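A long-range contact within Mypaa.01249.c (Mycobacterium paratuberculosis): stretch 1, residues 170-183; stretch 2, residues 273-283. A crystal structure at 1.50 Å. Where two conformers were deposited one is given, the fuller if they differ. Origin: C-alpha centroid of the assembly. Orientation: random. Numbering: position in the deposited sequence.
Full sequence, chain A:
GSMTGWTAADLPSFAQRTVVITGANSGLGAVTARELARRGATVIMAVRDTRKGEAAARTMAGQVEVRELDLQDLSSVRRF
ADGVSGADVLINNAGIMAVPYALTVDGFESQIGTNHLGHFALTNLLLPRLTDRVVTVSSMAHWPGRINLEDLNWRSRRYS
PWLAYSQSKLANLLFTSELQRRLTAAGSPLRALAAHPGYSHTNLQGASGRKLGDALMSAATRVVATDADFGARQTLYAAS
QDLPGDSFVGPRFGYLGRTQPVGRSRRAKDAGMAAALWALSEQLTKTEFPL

Stretch 1, residues 170-183: LANLLFTSELQRRL
Stretch 2 (273-283) MAAALWALSEQ

How do the two stretches meet? Both are helical throughout, with phi/psi near -62/-42, and both helices run on beyond the residues given. Their axes cross almost at right angles, with a signed angle of -95° and a closest approach of 8.6 Å. The register is set by Leu174 and Ala274, whose CA atoms lie 4.7 Å apart. No direct hydrogen bond joins the helices; the contact, which buries 566 Å², consists of packing, a cation-pi stack and bridging waters.

What fills the contact at the start of stretch 1? Ala171 points sideways, and its CB meets CD2 of Leu277 (chi1 t, chi2 p) at 3.9 Å. One turn on, Leu174 (m, t) points toward stretch 2: its CD1 lies 3.9 Å from CG of Met273, and its CB 4.0 Å from CD2 of Leu277. Ala274 points toward stretch 1, and its CB lies 3.6 Å from O of Leu174. Water 1 donates to both carbonyls here, at 2.7 Å to O of Ala274 and, weakly, at 3.0 Å to O of Leu174.

How is the ring of Trp278 received? Its chi1 is -170° and chi2 -77°, and its side chain is a knob in the hole formed by Phe175, Glu178, Leu179 and Arg182. Phe175 starts out pointing away, but chi1 171° and chi2 71° bring its ring back, with CD1 3.6 Å from CZ3 of Trp278. The ring planes differ by just 4°, yet the centroids of the Phe175 ring and the Trp278 six-membered ring are 5.7 Å apart: they meet rim to rim. Glu178 (t, p, chi3 5°) places CG 3.6 Å from CE3 of Trp278, and Leu179 (t, p) adds its CB 4.0 Å from CZ3 of Trp278.

What orders the charged end? Arg181 donates from NE to OE1 and from NH2 to OE2 of Glu178, both at 2.8 Å, and Arg182 from NE to OE2 of Glu178 at 3.0 Å, in salt bridges within stretch 1. With NE so bonded, the guanidinium of Arg182 (m, t, t, chi4 -104°) also lies flat on Trp278, planes at 17°, with CZ of Arg182 3.8 Å from the centroid of the Trp278 five-membered ring, a cation-pi contact. NE1 of Trp278 donates to OE2 of Glu282 (m, t, chi3 -12°) at 2.9 Å. That oxygen lies 4.1 Å from NH1 of Arg182, beyond a salt bridge, but water 3 links the two atoms, 2.7 Å from each. Water 2 similarly joins NH2 of Arg182 (2.9 Å) to O of Ala275 (2.8 Å).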

# COMPACT_ATOMS: atom_id res chain seq x y z
N LEU A 170 -5.69 -9.56 -1.10
CA LEU A 170 -4.96 -10.59 -1.81
C LEU A 170 -4.22 -9.99 -3.02
O LEU A 170 -3.04 -10.28 -3.24
CB LEU A 170 -5.93 -11.71 -2.22
CG LEU A 170 -5.30 -12.79 -3.10
CD1 LEU A 170 -4.10 -13.53 -2.45
CD2 LEU A 170 -6.35 -13.80 -3.54
N ALA A 171 -4.90 -9.13 -3.77
CA ALA A 171 -4.27 -8.43 -4.88
C ALA A 171 -3.02 -7.65 -4.46
O ALA A 171 -2.00 -7.68 -5.14
CB ALA A 171 -5.26 -7.52 -5.61
N ASN A 172 -3.07 -7.03 -3.27
CA ASN A 172 -1.91 -6.28 -2.76
C ASN A 172 -0.69 -7.18 -2.61
O ASN A 172 0.45 -6.76 -2.87
CB ASN A 172 -2.19 -5.68 -1.38
CG ASN A 172 -3.20 -4.54 -1.33
OD1 ASN A 172 -3.91 -4.41 -0.31
ND2 ASN A 172 -3.23 -3.66 -2.34
N LEU A 173 -0.89 -8.42 -2.18
CA LEU A 173 0.21 -9.38 -2.03
C LEU A 173 0.72 -9.93 -3.37
O LEU A 173 1.93 -10.04 -3.59
CB LEU A 173 -0.19 -10.52 -1.06
CG LEU A 173 -0.29 -10.05 0.38
CD1 LEU A 173 -0.87 -11.15 1.27
CD2 LEU A 173 1.12 -9.74 0.96
N LEU A 174 -0.22 -10.31 -4.24
CA LEU A 174 0.15 -10.78 -5.57
C LEU A 174 0.88 -9.69 -6.35
O LEU A 174 1.80 -9.97 -7.14
CB LEU A 174 -1.09 -11.25 -6.30
CG LEU A 174 -1.76 -12.51 -5.76
CD1 LEU A 174 -3.14 -12.69 -6.42
CD2 LEU A 174 -0.90 -13.77 -5.99
N PHE A 175 0.46 -8.45 -6.16
CA PHE A 175 1.14 -7.25 -6.71
C PHE A 175 2.59 -7.20 -6.26
O PHE A 175 3.53 -7.03 -7.05
CB PHE A 175 0.40 -5.99 -6.27
CG PHE A 175 1.12 -4.73 -6.59
CD1 PHE A 175 1.25 -4.26 -7.86
CD2 PHE A 175 1.60 -3.97 -5.55
CE1 PHE A 175 1.91 -3.06 -8.12
CE2 PHE A 175 2.21 -2.76 -5.79
CZ PHE A 175 2.38 -2.32 -7.09
N THR A 176 2.78 -7.34 -4.95
CA THR A 176 4.12 -7.30 -4.36
C THR A 176 5.03 -8.40 -4.90
O THR A 176 6.18 -8.13 -5.28
CB THR A 176 4.01 -7.40 -2.85
OG1 THR A 176 3.26 -6.29 -2.32
CG2 THR A 176 5.41 -7.44 -2.15
N SER A 177 4.53 -9.63 -4.98
CA SER A 177 5.33 -10.75 -5.50
C SER A 177 5.73 -10.56 -6.95
O SER A 177 6.88 -10.76 -7.33
CB SER A 177 4.55 -12.06 -5.37
OG SER A 177 4.35 -12.39 -4.00
N GLU A 178 4.76 -10.16 -7.79
CA GLU A 178 5.05 -10.00 -9.21
C GLU A 178 5.92 -8.77 -9.45
O GLU A 178 6.81 -8.82 -10.29
CB GLU A 178 3.77 -9.97 -10.04
CG GLU A 178 3.95 -9.74 -11.53
CD GLU A 178 4.62 -10.83 -12.31
OE1 GLU A 178 4.92 -11.89 -11.75
OE2 GLU A 178 4.80 -10.58 -13.54
N LEU A 179 5.70 -7.71 -8.70
CA LEU A 179 6.57 -6.51 -8.82
C LEU A 179 8.01 -6.93 -8.48
O LEU A 179 8.95 -6.58 -9.20
CB LEU A 179 6.10 -5.39 -7.88
CG LEU A 179 6.97 -4.14 -7.87
CD1 LEU A 179 7.21 -3.54 -9.27
CD2 LEU A 179 6.36 -3.09 -6.96
N GLN A 180 8.22 -7.68 -7.39
CA GLN A 180 9.57 -8.09 -7.07
C GLN A 180 10.17 -8.96 -8.16
O GLN A 180 11.34 -8.79 -8.51
CB GLN A 180 9.62 -8.79 -5.71
CG GLN A 180 11.07 -9.13 -5.31
CD GLN A 180 11.91 -7.90 -5.15
OE1 GLN A 180 11.65 -7.08 -4.30
NE2 GLN A 180 12.98 -7.79 -5.95
N ARG A 181 9.38 -9.88 -8.71
CA ARG A 181 9.89 -10.75 -9.81
C ARG A 181 10.37 -9.88 -10.97
O ARG A 181 11.46 -10.13 -11.53
CB ARG A 181 8.83 -11.71 -10.28
CG ARG A 181 9.35 -12.75 -11.24
CD ARG A 181 8.23 -13.58 -11.82
NE ARG A 181 7.40 -12.84 -12.76
CZ ARG A 181 7.75 -12.54 -14.01
NH1 ARG A 181 8.94 -12.92 -14.50
NH2 ARG A 181 6.91 -11.88 -14.80
N ARG A 182 9.61 -8.86 -11.32
CA ARG A 182 9.97 -7.97 -12.42
C ARG A 182 11.18 -7.10 -12.11
O ARG A 182 12.02 -6.86 -12.99
CB ARG A 182 8.76 -7.15 -12.83
CG ARG A 182 7.76 -7.98 -13.62
CD ARG A 182 6.49 -7.19 -13.84
NE ARG A 182 5.52 -7.87 -14.69
CZ ARG A 182 5.28 -7.56 -15.97
NH1 ARG A 182 5.93 -6.61 -16.57
NH2 ARG A 182 4.31 -8.17 -16.64
N LEU A 183 11.29 -6.63 -10.87
CA LEU A 183 12.42 -5.81 -10.46
C LEU A 183 13.68 -6.64 -10.55
O LEU A 183 14.71 -6.18 -11.09
CB LEU A 183 12.22 -5.26 -9.04
CG LEU A 183 11.14 -4.19 -8.87
CD1 LEU A 183 10.89 -3.91 -7.40
CD2 LEU A 183 11.54 -2.88 -9.64
N MET A 273 -1.07 -16.77 -11.00
CA MET A 273 -2.10 -15.78 -10.76
C MET A 273 -1.51 -14.39 -10.57
O MET A 273 -2.07 -13.42 -11.05
CB MET A 273 -2.98 -16.14 -9.55
CG MET A 273 -4.10 -15.16 -9.29
SD MET A 273 -5.29 -15.02 -10.64
CE MET A 273 -6.21 -16.44 -10.33
N ALA A 274 -0.36 -14.27 -9.91
CA ALA A 274 0.25 -12.95 -9.77
C ALA A 274 0.56 -12.34 -11.14
O ALA A 274 0.33 -11.16 -11.40
CB ALA A 274 1.54 -13.05 -8.92
N ALA A 275 1.13 -13.14 -12.05
CA ALA A 275 1.43 -12.70 -13.37
C ALA A 275 0.18 -12.38 -14.23
O ALA A 275 0.18 -11.38 -14.97
CB ALA A 275 2.41 -13.70 -14.05
N ALA A 276 -0.89 -13.19 -14.11
CA ALA A 276 -2.13 -12.94 -14.83
C ALA A 276 -2.82 -11.68 -14.32
O ALA A 276 -3.29 -10.86 -15.10
CB ALA A 276 -3.09 -14.14 -14.66
N LEU A 277 -2.84 -11.52 -12.99
CA LEU A 277 -3.43 -10.31 -12.39
C LEU A 277 -2.68 -9.06 -12.85
O LEU A 277 -3.28 -8.02 -13.08
CB LEU A 277 -3.44 -10.40 -10.86
CG LEU A 277 -3.89 -9.12 -10.15
CD1 LEU A 277 -5.37 -8.77 -10.42
CD2 LEU A 277 -3.64 -9.30 -8.65
N TRP A 278 -1.35 -9.16 -12.97
CA TRP A 278 -0.57 -8.03 -13.46
C TRP A 278 -1.00 -7.62 -14.85
O TRP A 278 -1.19 -6.42 -15.15
CB TRP A 278 0.93 -8.39 -13.43
CG TRP A 278 1.80 -7.19 -13.69
CD1 TRP A 278 2.04 -6.60 -14.89
CD2 TRP A 278 2.45 -6.37 -12.70
NE1 TRP A 278 2.79 -5.46 -14.70
CE2 TRP A 278 3.06 -5.31 -13.37
CE3 TRP A 278 2.59 -6.45 -11.29
CZ2 TRP A 278 3.75 -4.29 -12.68
CZ3 TRP A 278 3.26 -5.47 -10.63
CH2 TRP A 278 3.86 -4.41 -11.33
N ALA A 279 -1.20 -8.60 -15.74
CA ALA A 279 -1.63 -8.32 -17.10
C ALA A 279 -3.00 -7.65 -17.12
O ALA A 279 -3.22 -6.65 -17.81
CB ALA A 279 -1.67 -9.63 -17.94
N LEU A 280 -3.95 -8.19 -16.37
CA LEU A 280 -5.27 -7.58 -16.26
C LEU A 280 -5.18 -6.15 -15.72
O LEU A 280 -5.87 -5.24 -16.21
CB LEU A 280 -6.16 -8.44 -15.38
CG LEU A 280 -7.52 -7.88 -14.99
CD1 LEU A 280 -8.38 -7.46 -16.15
CD2 LEU A 280 -8.23 -8.86 -14.05
N SER A 281 -4.30 -5.94 -14.74
CA SER A 281 -4.15 -4.63 -14.11
C SER A 281 -3.57 -3.58 -15.07
O SER A 281 -3.96 -2.40 -15.07
CB SER A 281 -3.32 -4.73 -12.83
OG SER A 281 -3.98 -5.59 -11.89
N GLU A 282 -2.62 -4.01 -15.91
CA GLU A 282 -2.07 -3.13 -16.94
C GLU A 282 -3.19 -2.73 -17.91
O GLU A 282 -3.30 -1.58 -18.31
CB GLU A 282 -0.90 -3.80 -17.72
CG GLU A 282 0.38 -3.96 -16.93
CD GLU A 282 1.62 -4.19 -17.77
OE1 GLU A 282 1.48 -4.47 -18.99
OE2 GLU A 282 2.74 -4.12 -17.22
N GLN A 283 -4.02 -3.69 -18.30
CA GLN A 283 -5.10 -3.39 -19.25
C GLN A 283 -6.13 -2.44 -18.64
O GLN A 283 -6.57 -1.52 -19.31
CB GLN A 283 -5.77 -4.66 -19.75
CG GLN A 283 -4.85 -5.54 -20.54
CD GLN A 283 -5.42 -6.91 -20.74
OE1 GLN A 283 -6.61 -7.14 -20.50
NE2 GLN A 283 -4.58 -7.84 -21.15
O HOH W 1 0.28 -9.16 -9.54
O HOH W 2 2.49 -10.31 -16.13
O HOH W 3 4.73 -5.34 -18.67